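Long-range contacts in alpha-tubulin N-acetyltransferase (PDB 4H6U), which catalyses transfer of an acetyl group from acetyl coenzyme A to a lysine of alpha-tubulin, as a member of the GNAT acetyltransferase clan: residues A[74-79]-A[91-97]; A[103-107]-A[183-188]. The protein carries 1 engineered substitution. All coordinates share one frame; numbering follows the deposited sequence.

Contact 1. Residues A[74-79]-A[91-97]; sequences HHLYLL and IVGFLKV. With PO4 (phosphate ion), chain E.
K96 and H74 meet around a phosphate ion, probably taken up from the crystallisation liquor. The lysine chain is extended throughout, its CG anti to the backbone N (chi1 -173°), which carries CE past the imidazole, 3.8 Å from H74 CD2, and NZ to within 2.6 Å of phosphate O3, a hydrogen bond. The same O3 lies in the plane of the H74 ring at its edge, 3.1 Å from CD2. The ion is shared between subunits, since K96 NZ and H74 ND1 of the second subunit also hydrogen-bond it. With an alanine in place of K96, phosphate O3 would probably lose this NZ donor and H74 CD2 the methylene beside it. Farther along the face that carries K96, F94 CB bears on L78 CD2 at 3.5 Å, while the F94 ring, at chi1 62°, leads away toward A121 and Y123. On the other face of the sheet, V97 CG2 approaches the Y77 ring in its plane, 3.9 Å from CE2.

These side chains hang on an antiparallel hairpin of the GNAT core, whose strand axes run at 165°. H75 and V97 exchange N-H...O bonds in both directions, and so do Y77 and L95; the Y77 N to L95 O bond measures 2.7 Å. L79 O accepts from V92 N at 2.9 Å.

Within strand 75-81, Y77 OH stands 3.3 Å above the centre of the H75 ring. Farther out, H75 NE2 is tied to S20 OG on strand 18-23. Strand 117-124 lies along the other side of the hairpin.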
ATOM      1  N   HIS A  74       6.290  -1.176   2.341  1.00 43.94           N
ATOM      2  CA  HIS A  74       6.104   0.245   2.115  1.00 38.11           C
ATOM      3  C   HIS A  74       5.408   0.828   3.371  1.00 35.32           C
ATOM      4  O   HIS A  74       4.775   0.098   4.130  1.00 37.27           O
ATOM      5  CB  HIS A  74       5.264   0.480   0.857  1.00 40.57           C
ATOM      6  CG  HIS A  74       5.893  -0.038  -0.399  1.00 44.82           C
ATOM      7  ND1 HIS A  74       7.207  -0.455  -0.465  1.00 46.02           N
ATOM      8  CD2 HIS A  74       5.373  -0.242  -1.632  1.00 46.84           C
ATOM      9  CE1 HIS A  74       7.476  -0.864  -1.692  1.00 46.77           C
ATOM     10  NE2 HIS A  74       6.379  -0.751  -2.416  1.00 47.52           N
ATOM     11  N   HIS A  75       5.629   2.110   3.632  1.00 33.05           N
ATOM     12  CA  HIS A  75       5.027   2.769   4.776  1.00 44.58           C
ATOM     13  C   HIS A  75       4.157   3.946   4.285  1.00 37.41           C
ATOM     14  O   HIS A  75       4.630   4.830   3.584  1.00 28.63           O
ATOM     15  CB  HIS A  75       6.127   3.257   5.739  1.00 44.01           C
ATOM     16  CG  HIS A  75       5.646   3.470   7.140  1.00 43.78           C
ATOM     17  ND1 HIS A  75       6.401   3.127   8.246  1.00 45.07           N
ATOM     18  CD2 HIS A  75       4.486   3.992   7.620  1.00 42.15           C
ATOM     19  CE1 HIS A  75       5.718   3.407   9.346  1.00 44.94           C
ATOM     20  NE2 HIS A  75       4.560   3.942   8.996  1.00 42.10           N
ATOM     21  N   LEU A  76       2.872   3.899   4.615  1.00 31.51           N
ATOM     22  CA  LEU A  76       1.948   4.944   4.243  1.00 30.42           C
ATOM     23  C   LEU A  76       1.627   5.812   5.454  1.00 31.36           C
ATOM     24  O   LEU A  76       1.169   5.289   6.488  1.00 33.62           O
ATOM     25  CB  LEU A  76       0.672   4.320   3.710  1.00 33.73           C
ATOM     26  CG  LEU A  76      -0.409   5.305   3.268  1.00 40.94           C
ATOM     27  CD1 LEU A  76       0.097   6.254   2.180  1.00 42.14           C
ATOM     28  CD2 LEU A  76      -1.607   4.499   2.763  1.00 42.36           C
ATOM     29  N   TYR A  77       1.876   7.115   5.334  1.00 28.49           N
ATOM     30  CA  TYR A  77       1.514   8.063   6.403  1.00 36.07           C
ATOM     31  C   TYR A  77       0.315   8.920   5.996  1.00 39.28           C
ATOM     32  O   TYR A  77       0.284   9.546   4.921  1.00 37.28           O
ATOM     33  CB  TYR A  77       2.691   8.998   6.760  1.00 33.62           C
ATOM     34  CG  TYR A  77       3.974   8.293   7.120  1.00 38.30           C
ATOM     35  CD1 TYR A  77       4.292   8.039   8.446  1.00 40.68           C
ATOM     36  CD2 TYR A  77       4.855   7.850   6.139  1.00 39.79           C
ATOM     37  CE1 TYR A  77       5.458   7.372   8.787  1.00 44.14           C
ATOM     38  CE2 TYR A  77       6.019   7.180   6.477  1.00 40.05           C
ATOM     39  CZ  TYR A  77       6.313   6.938   7.795  1.00 42.75           C
ATOM     40  OH  TYR A  77       7.471   6.284   8.125  1.00 47.34           O
ATOM     41  N   LEU A  78      -0.646   8.969   6.907  1.00 37.68           N
ATOM     42  CA  LEU A  78      -1.839   9.788   6.731  1.00 37.40           C
ATOM     43  C   LEU A  78      -1.861  10.853   7.826  1.00 41.97           C
ATOM     44  O   LEU A  78      -1.640  10.555   9.009  1.00 42.40           O
ATOM     45  CB  LEU A  78      -3.103   8.941   6.827  1.00 35.82           C
ATOM     46  CG  LEU A  78      -3.197   7.690   5.932  1.00 38.54           C
ATOM     47  CD1 LEU A  78      -4.548   7.055   6.099  1.00 39.60           C
ATOM     48  CD2 LEU A  78      -2.975   8.030   4.486  1.00 37.81           C
ATOM     49  N   LEU A  79      -2.139  12.084   7.405  1.00 39.59           N
ATOM     50  CA  LEU A  79      -2.238  13.238   8.279  1.00 37.59           C
ATOM     51  C   LEU A  79      -3.707  13.559   8.497  1.00 38.13           C
ATOM     52  O   LEU A  79      -4.417  13.859   7.522  1.00 37.62           O
ATOM     53  CB  LEU A  79      -1.500  14.444   7.668  1.00 36.01           C
ATOM     54  CG  LEU A  79      -1.310  15.697   8.543  1.00 39.75           C
ATOM     55  CD1 LEU A  79      -0.494  15.450   9.833  1.00 36.33           C
ATOM     56  CD2 LEU A  79      -0.661  16.779   7.686  1.00 40.54           C
ATOM     57  N   ILE A  91      -8.593  13.285   6.746  1.00 41.49           N
ATOM     58  CA  ILE A  91      -7.286  13.033   6.188  1.00 40.95           C
ATOM     59  C   ILE A  91      -7.052  14.082   5.128  1.00 40.86           C
ATOM     60  O   ILE A  91      -7.821  14.165   4.158  1.00 41.86           O
ATOM     61  CB  ILE A  91      -7.205  11.613   5.555  1.00 40.18           C
ATOM     62  CG1 ILE A  91      -7.567  10.515   6.588  1.00 42.38           C
ATOM     63  CG2 ILE A  91      -5.814  11.384   4.962  1.00 36.61           C
ATOM     64  CD1 ILE A  91      -7.017  10.788   7.962  1.00 40.92           C
ATOM     65  N   VAL A  92      -6.044  14.923   5.355  1.00 37.85           N
ATOM     66  CA  VAL A  92      -5.768  16.054   4.468  1.00 36.40           C
ATOM     67  C   VAL A  92      -4.566  15.792   3.551  1.00 36.37           C
ATOM     68  O   VAL A  92      -4.335  16.539   2.607  1.00 36.82           O
ATOM     69  CB  VAL A  92      -5.537  17.319   5.254  1.00 40.68           C
ATOM     70  CG1 VAL A  92      -6.799  17.658   6.009  1.00 44.59           C
ATOM     71  CG2 VAL A  92      -4.352  17.159   6.182  1.00 39.44           C
ATOM     72  N   GLY A  93      -3.789  14.750   3.854  1.00 31.78           N
ATOM     73  CA  GLY A  93      -2.688  14.363   3.011  1.00 34.09           C
ATOM     74  C   GLY A  93      -2.168  12.948   3.263  1.00 36.13           C
ATOM     75  O   GLY A  93      -2.476  12.339   4.275  1.00 35.92           O
ATOM     76  N   PHE A  94      -1.442  12.402   2.294  1.00 35.54           N
ATOM     77  CA  PHE A  94      -0.754  11.131   2.469  1.00 37.77           C
ATOM     78  C   PHE A  94       0.663  11.141   1.883  1.00 38.89           C
ATOM     79  O   PHE A  94       0.980  11.880   0.975  1.00 39.46           O
ATOM     80  CB  PHE A  94      -1.555   9.957   1.881  1.00 35.64           C
ATOM     81  CG  PHE A  94      -1.790  10.026   0.381  1.00 35.61           C
ATOM     82  CD1 PHE A  94      -0.769   9.786  -0.515  1.00 39.67           C
ATOM     83  CD2 PHE A  94      -3.057  10.235  -0.123  1.00 34.93           C
ATOM     84  CE1 PHE A  94      -0.987   9.822  -1.892  1.00 34.58           C
ATOM     85  CE2 PHE A  94      -3.299  10.274  -1.505  1.00 34.24           C
ATOM     86  CZ  PHE A  94      -2.267  10.074  -2.391  1.00 30.47           C
ATOM     87  N   LEU A  95       1.510  10.298   2.446  1.00 39.11           N
ATOM     88  CA  LEU A  95       2.875  10.187   2.019  1.00 33.61           C
ATOM     89  C   LEU A  95       3.235   8.720   2.120  1.00 33.80           C
ATOM     90  O   LEU A  95       3.105   8.086   3.182  1.00 35.12           O
ATOM     91  CB  LEU A  95       3.779  11.032   2.913  1.00 32.99           C
ATOM     92  CG  LEU A  95       5.283  10.910   2.801  1.00 33.90           C
ATOM     93  CD1 LEU A  95       5.671  11.384   1.411  1.00 34.40           C
ATOM     94  CD2 LEU A  95       6.016  11.756   3.902  1.00 27.12           C
ATOM     95  N   LYS A  96       3.739   8.193   1.020  1.00 32.16           N
ATOM     96  CA  LYS A  96       4.124   6.790   0.979  1.00 36.34           C
ATOM     97  C   LYS A  96       5.611   6.658   0.648  1.00 38.75           C
ATOM     98  O   LYS A  96       6.127   7.261  -0.313  1.00 36.80           O
ATOM     99  CB  LYS A  96       3.282   6.064  -0.076  1.00 33.93           C
ATOM    100  CG  LYS A  96       3.446   4.535  -0.119  1.00 38.23           C
ATOM    101  CD  LYS A  96       2.587   3.996  -1.264  1.00 37.22           C
ATOM    102  CE  LYS A  96       2.783   2.565  -1.586  1.00 44.11           C
ATOM    103  NZ  LYS A  96       1.769   2.182  -2.617  1.00 47.71           N
ATOM    104  N   VAL A  97       6.320   5.930   1.496  1.00 35.08           N
ATOM    105  CA  VAL A  97       7.723   5.667   1.244  1.00 31.64           C
ATOM    106  C   VAL A  97       7.973   4.210   1.242  1.00 33.51           C
ATOM    107  O   VAL A  97       7.146   3.432   1.730  1.00 34.43           O
ATOM    108  CB  VAL A  97       8.653   6.305   2.292  1.00 29.29           C
ATOM    109  CG1 VAL A  97       8.557   7.799   2.227  1.00 25.39           C
ATOM    110  CG2 VAL A  97       8.315   5.776   3.672  1.00 34.27           C
TER
HETATM  111  P   PO4 E 203       2.040  -1.239  -2.139  1.00 65.80           P
HETATM  112  O1  PO4 E 203       0.531  -1.214  -2.153  1.00 56.91           O
HETATM  113  O2  PO4 E 203       2.574  -2.583  -2.596  1.00 68.57           O
HETATM  114  O3  PO4 E 203       2.619  -0.243  -3.116  1.00 64.75           O
HETATM  115  O4  PO4 E 203       2.447  -0.914  -0.713  1.00 67.29           O

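Contact 2. Residues A[103-107]-A[183-188]; sequences FLLDQ and VFAGFF
L104 and F187 meet where strand 102-105 of the small 102-105/111-114 hairpin receives the C-terminal 3-10 turn, 185-187, of the GNAT domain. The evidence for close packing at the inner end is direct. L104 CD1 reaches F187 CE2 at 3.6 Å, with the two side chains crossing at about a right angle and the methyl oblique to the ring. V183 CG1 lies 4.3 Å from L104 CD1, so the buried methyl meets the valine and the ring where these two pack on each other, with T114, Q177 and N179 around L104.

The outer end is more exposed, and its loose part is Q107 with A185. Q107 OE1 comes 3.7 Å from F188 CB, and the amide plane is turned 27° from the ring. Q107 NE2 stops 3.9 Å short of A185 O, too far for a hydrogen bond. F188, the last modelled residue, is exposed yet closely packed by its ring: L105 O, which accepts from Q177 NE2, is 3.4 Å from F188 CZ.

With D106 CG between the backbone N and the carbonyl carbon (chi1 68°), the carboxylate turns to R108 N and A110 N, both bonded to OD1, and leaves CB facing F188. That ring is held between two carbons: F187 CD2 lies 3.6 Å above the centre of one face, and over the opposite face D106 CB makes a CH-pi contact, 4.1 Å from the centroid and 28° off the ring normal.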
ATOM      1  N   PHE A 103      19.182   0.819  -9.778  1.00 52.16           N
ATOM      2  CA  PHE A 103      20.448   0.895 -10.507  1.00 52.82           C
ATOM      3  C   PHE A 103      20.645   2.325 -10.921  1.00 49.12           C
ATOM      4  O   PHE A 103      19.983   2.817 -11.833  1.00 54.26           O
ATOM      5  CB  PHE A 103      20.402   0.006 -11.743  1.00 57.14           C
ATOM      6  CG  PHE A 103      20.280  -1.426 -11.415  1.00 65.72           C
ATOM      7  CD1 PHE A 103      21.397  -2.242 -11.429  1.00 72.23           C
ATOM      8  CD2 PHE A 103      19.054  -1.963 -11.032  1.00 68.89           C
ATOM      9  CE1 PHE A 103      21.299  -3.599 -11.110  1.00 77.59           C
ATOM     10  CE2 PHE A 103      18.943  -3.327 -10.705  1.00 73.90           C
ATOM     11  CZ  PHE A 103      20.070  -4.139 -10.747  1.00 78.17           C
ATOM     12  N   LEU A 104      21.528   3.014 -10.230  1.00 46.91           N
ATOM     13  CA  LEU A 104      21.632   4.448 -10.431  1.00 48.25           C
ATOM     14  C   LEU A 104      22.931   4.816 -11.106  1.00 50.52           C
ATOM     15  O   LEU A 104      23.894   4.066 -11.056  1.00 56.57           O
ATOM     16  CB  LEU A 104      21.595   5.164  -9.094  1.00 43.98           C
ATOM     17  CG  LEU A 104      20.332   5.095  -8.251  1.00 45.03           C
ATOM     18  CD1 LEU A 104      20.615   5.780  -6.911  1.00 43.90           C
ATOM     19  CD2 LEU A 104      19.125   5.720  -8.950  1.00 41.08           C
ATOM     20  N   LEU A 105      22.950   5.996 -11.708  1.00 45.89           N
ATOM     21  CA  LEU A 105      24.171   6.589 -12.217  1.00 49.32           C
ATOM     22  C   LEU A 105      24.662   7.623 -11.220  1.00 44.14           C
ATOM     23  O   LEU A 105      23.864   8.332 -10.629  1.00 44.43           O
ATOM     24  CB  LEU A 105      23.910   7.259 -13.573  1.00 49.22           C
ATOM     25  CG  LEU A 105      23.349   6.340 -14.660  1.00 51.26           C
ATOM     26  CD1 LEU A 105      23.171   7.114 -15.946  1.00 50.99           C
ATOM     27  CD2 LEU A 105      24.267   5.130 -14.867  1.00 53.93           C
ATOM     28  N   ASP A 106      25.964   7.710 -11.000  1.00 48.01           N
ATOM     29  CA  ASP A 106      26.444   8.747 -10.099  1.00 47.98           C
ATOM     30  C   ASP A 106      26.839  10.028 -10.841  1.00 48.15           C
ATOM     31  O   ASP A 106      26.409  10.239 -11.955  1.00 45.90           O
ATOM     32  CB  ASP A 106      27.569   8.233  -9.226  1.00 49.73           C
ATOM     33  CG  ASP A 106      28.809   7.935  -9.992  1.00 56.50           C
ATOM     34  OD1 ASP A 106      29.082   8.587 -11.021  1.00 60.31           O
ATOM     35  OD2 ASP A 106      29.566   7.080  -9.506  1.00 60.36           O
ATOM     36  N   GLN A 107      27.579  10.923 -10.198  1.00 50.99           N
ATOM     37  CA  GLN A 107      27.874  12.214 -10.803  1.00 55.35           C
ATOM     38  C   GLN A 107      28.777  12.110 -12.010  1.00 57.12           C
ATOM     39  O   GLN A 107      28.761  13.003 -12.837  1.00 57.33           O
ATOM     40  CB  GLN A 107      28.519  13.143  -9.779  1.00 60.47           C
ATOM     41  CG  GLN A 107      27.543  13.501  -8.661  1.00 61.96           C
ATOM     42  CD  GLN A 107      28.161  13.563  -7.290  1.00 65.45           C
ATOM     43  OE1 GLN A 107      28.812  12.623  -6.837  1.00 69.91           O
ATOM     44  NE2 GLN A 107      27.944  14.680  -6.607  1.00 62.68           N
ATOM     45  N   VAL A 183      17.390  11.789  -7.778  1.00 29.69           N
ATOM     46  CA  VAL A 183      18.280  11.835  -6.651  1.00 34.40           C
ATOM     47  C   VAL A 183      19.151  13.070  -6.774  1.00 35.82           C
ATOM     48  O   VAL A 183      19.449  13.531  -7.879  1.00 33.94           O
ATOM     49  CB  VAL A 183      19.178  10.584  -6.544  1.00 35.16           C
ATOM     50  CG1 VAL A 183      18.342   9.346  -6.425  1.00 39.32           C
ATOM     51  CG2 VAL A 183      20.095  10.512  -7.711  1.00 37.06           C
ATOM     52  N   PHE A 184      19.519  13.632  -5.629  1.00 38.34           N
ATOM     53  CA  PHE A 184      20.288  14.861  -5.638  1.00 37.92           C
ATOM     54  C   PHE A 184      21.746  14.640  -5.234  1.00 35.39           C
ATOM     55  O   PHE A 184      22.109  13.585  -4.723  1.00 33.37           O
ATOM     56  CB  PHE A 184      19.621  15.901  -4.762  1.00 35.11           C
ATOM     57  CG  PHE A 184      18.239  16.291  -5.222  1.00 34.96           C
ATOM     58  CD1 PHE A 184      18.040  17.417  -6.013  1.00 33.24           C
ATOM     59  CD2 PHE A 184      17.143  15.496  -4.885  1.00 34.89           C
ATOM     60  CE1 PHE A 184      16.749  17.797  -6.436  1.00 34.50           C
ATOM     61  CE2 PHE A 184      15.852  15.853  -5.259  1.00 36.79           C
ATOM     62  CZ  PHE A 184      15.641  17.030  -6.054  1.00 36.79           C
ATOM     63  N   ALA A 185      22.564  15.659  -5.457  1.00 35.56           N
ATOM     64  CA  ALA A 185      24.007  15.547  -5.278  1.00 39.01           C
ATOM     65  C   ALA A 185      24.371  14.920  -3.921  1.00 46.34           C
ATOM     66  O   ALA A 185      25.186  13.996  -3.869  1.00 50.56           O
ATOM     67  CB  ALA A 185      24.660  16.907  -5.447  1.00 35.53           C
ATOM     68  N   GLY A 186      23.713  15.383  -2.852  1.00 45.23           N
ATOM     69  CA  GLY A 186      23.995  14.977  -1.487  1.00 43.59           C
ATOM     70  C   GLY A 186      23.864  13.488  -1.237  1.00 45.40           C
ATOM     71  O   GLY A 186      24.355  12.971  -0.236  1.00 51.38           O
ATOM     72  N   PHE A 187      23.097  12.831  -2.097  1.00 42.61           N
ATOM     73  CA  PHE A 187      22.855  11.400  -2.044  1.00 43.73           C
ATOM     74  C   PHE A 187      24.176  10.618  -2.073  1.00 49.99           C
ATOM     75  O   PHE A 187      24.297   9.548  -1.471  1.00 48.13           O
ATOM     76  CB  PHE A 187      21.959  11.028  -3.228  1.00 41.45           C
ATOM     77  CG  PHE A 187      21.564   9.595  -3.292  1.00 39.56           C
ATOM     78  CD1 PHE A 187      20.370   9.176  -2.683  1.00 34.37           C
ATOM     79  CD2 PHE A 187      22.371   8.663  -3.927  1.00 40.46           C
ATOM     80  CE1 PHE A 187      19.961   7.849  -2.719  1.00 33.21           C
ATOM     81  CE2 PHE A 187      21.985   7.310  -4.004  1.00 37.99           C
ATOM     82  CZ  PHE A 187      20.780   6.888  -3.374  1.00 36.41           C
ATOM     83  N   PHE A 188      25.180  11.176  -2.754  1.00 56.44           N
ATOM     84  CA  PHE A 188      26.445  10.469  -2.998  1.00 55.53           C
ATOM     85  C   PHE A 188      27.614  10.829  -2.047  1.00 58.19           C
ATOM     86  O   PHE A 188      28.060  11.977  -1.971  1.00 59.95           O
ATOM     87  CB  PHE A 188      26.846  10.635  -4.467  1.00 47.66           C
ATOM     88  CG  PHE A 188      25.865   9.993  -5.445  1.00 47.13           C
ATOM     89  CD1 PHE A 188      25.931   8.632  -5.742  1.00 47.66           C
ATOM     90  CD2 PHE A 188      24.873  10.747  -6.058  1.00 42.67           C
ATOM     91  CE1 PHE A 188      25.032   8.038  -6.626  1.00 39.88           C
ATOM     92  CE2 PHE A 188      23.973  10.158  -6.935  1.00 40.25           C
ATOM     93  CZ  PHE A 188      24.061   8.793  -7.224  1.00 38.01           C
TER

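How the contacts relate
After strand 5-8 and helix 9-14 the chain lays down strand 18-23, against which strand 75-81 later pairs. Contact 1 then closes a short loop: 11 residues separate segments 74-79 and 91-97. Strand 90-99 runs on almost directly into strand 102-105, where contact 2 opens. Contact 2 closes a far longer loop of 75 residues, including strand 117-124 and helices 133-145 and 159-168. The loops neither nest nor cross, because contact 1 is complete before contact 2 begins. Contact 1 joins strands inside the main sheet, whereas contact 2 brings the end of the modelled chain to the small hairpin. Their centres lie about 25 Å apart and their nearest atoms about 12 Å apart.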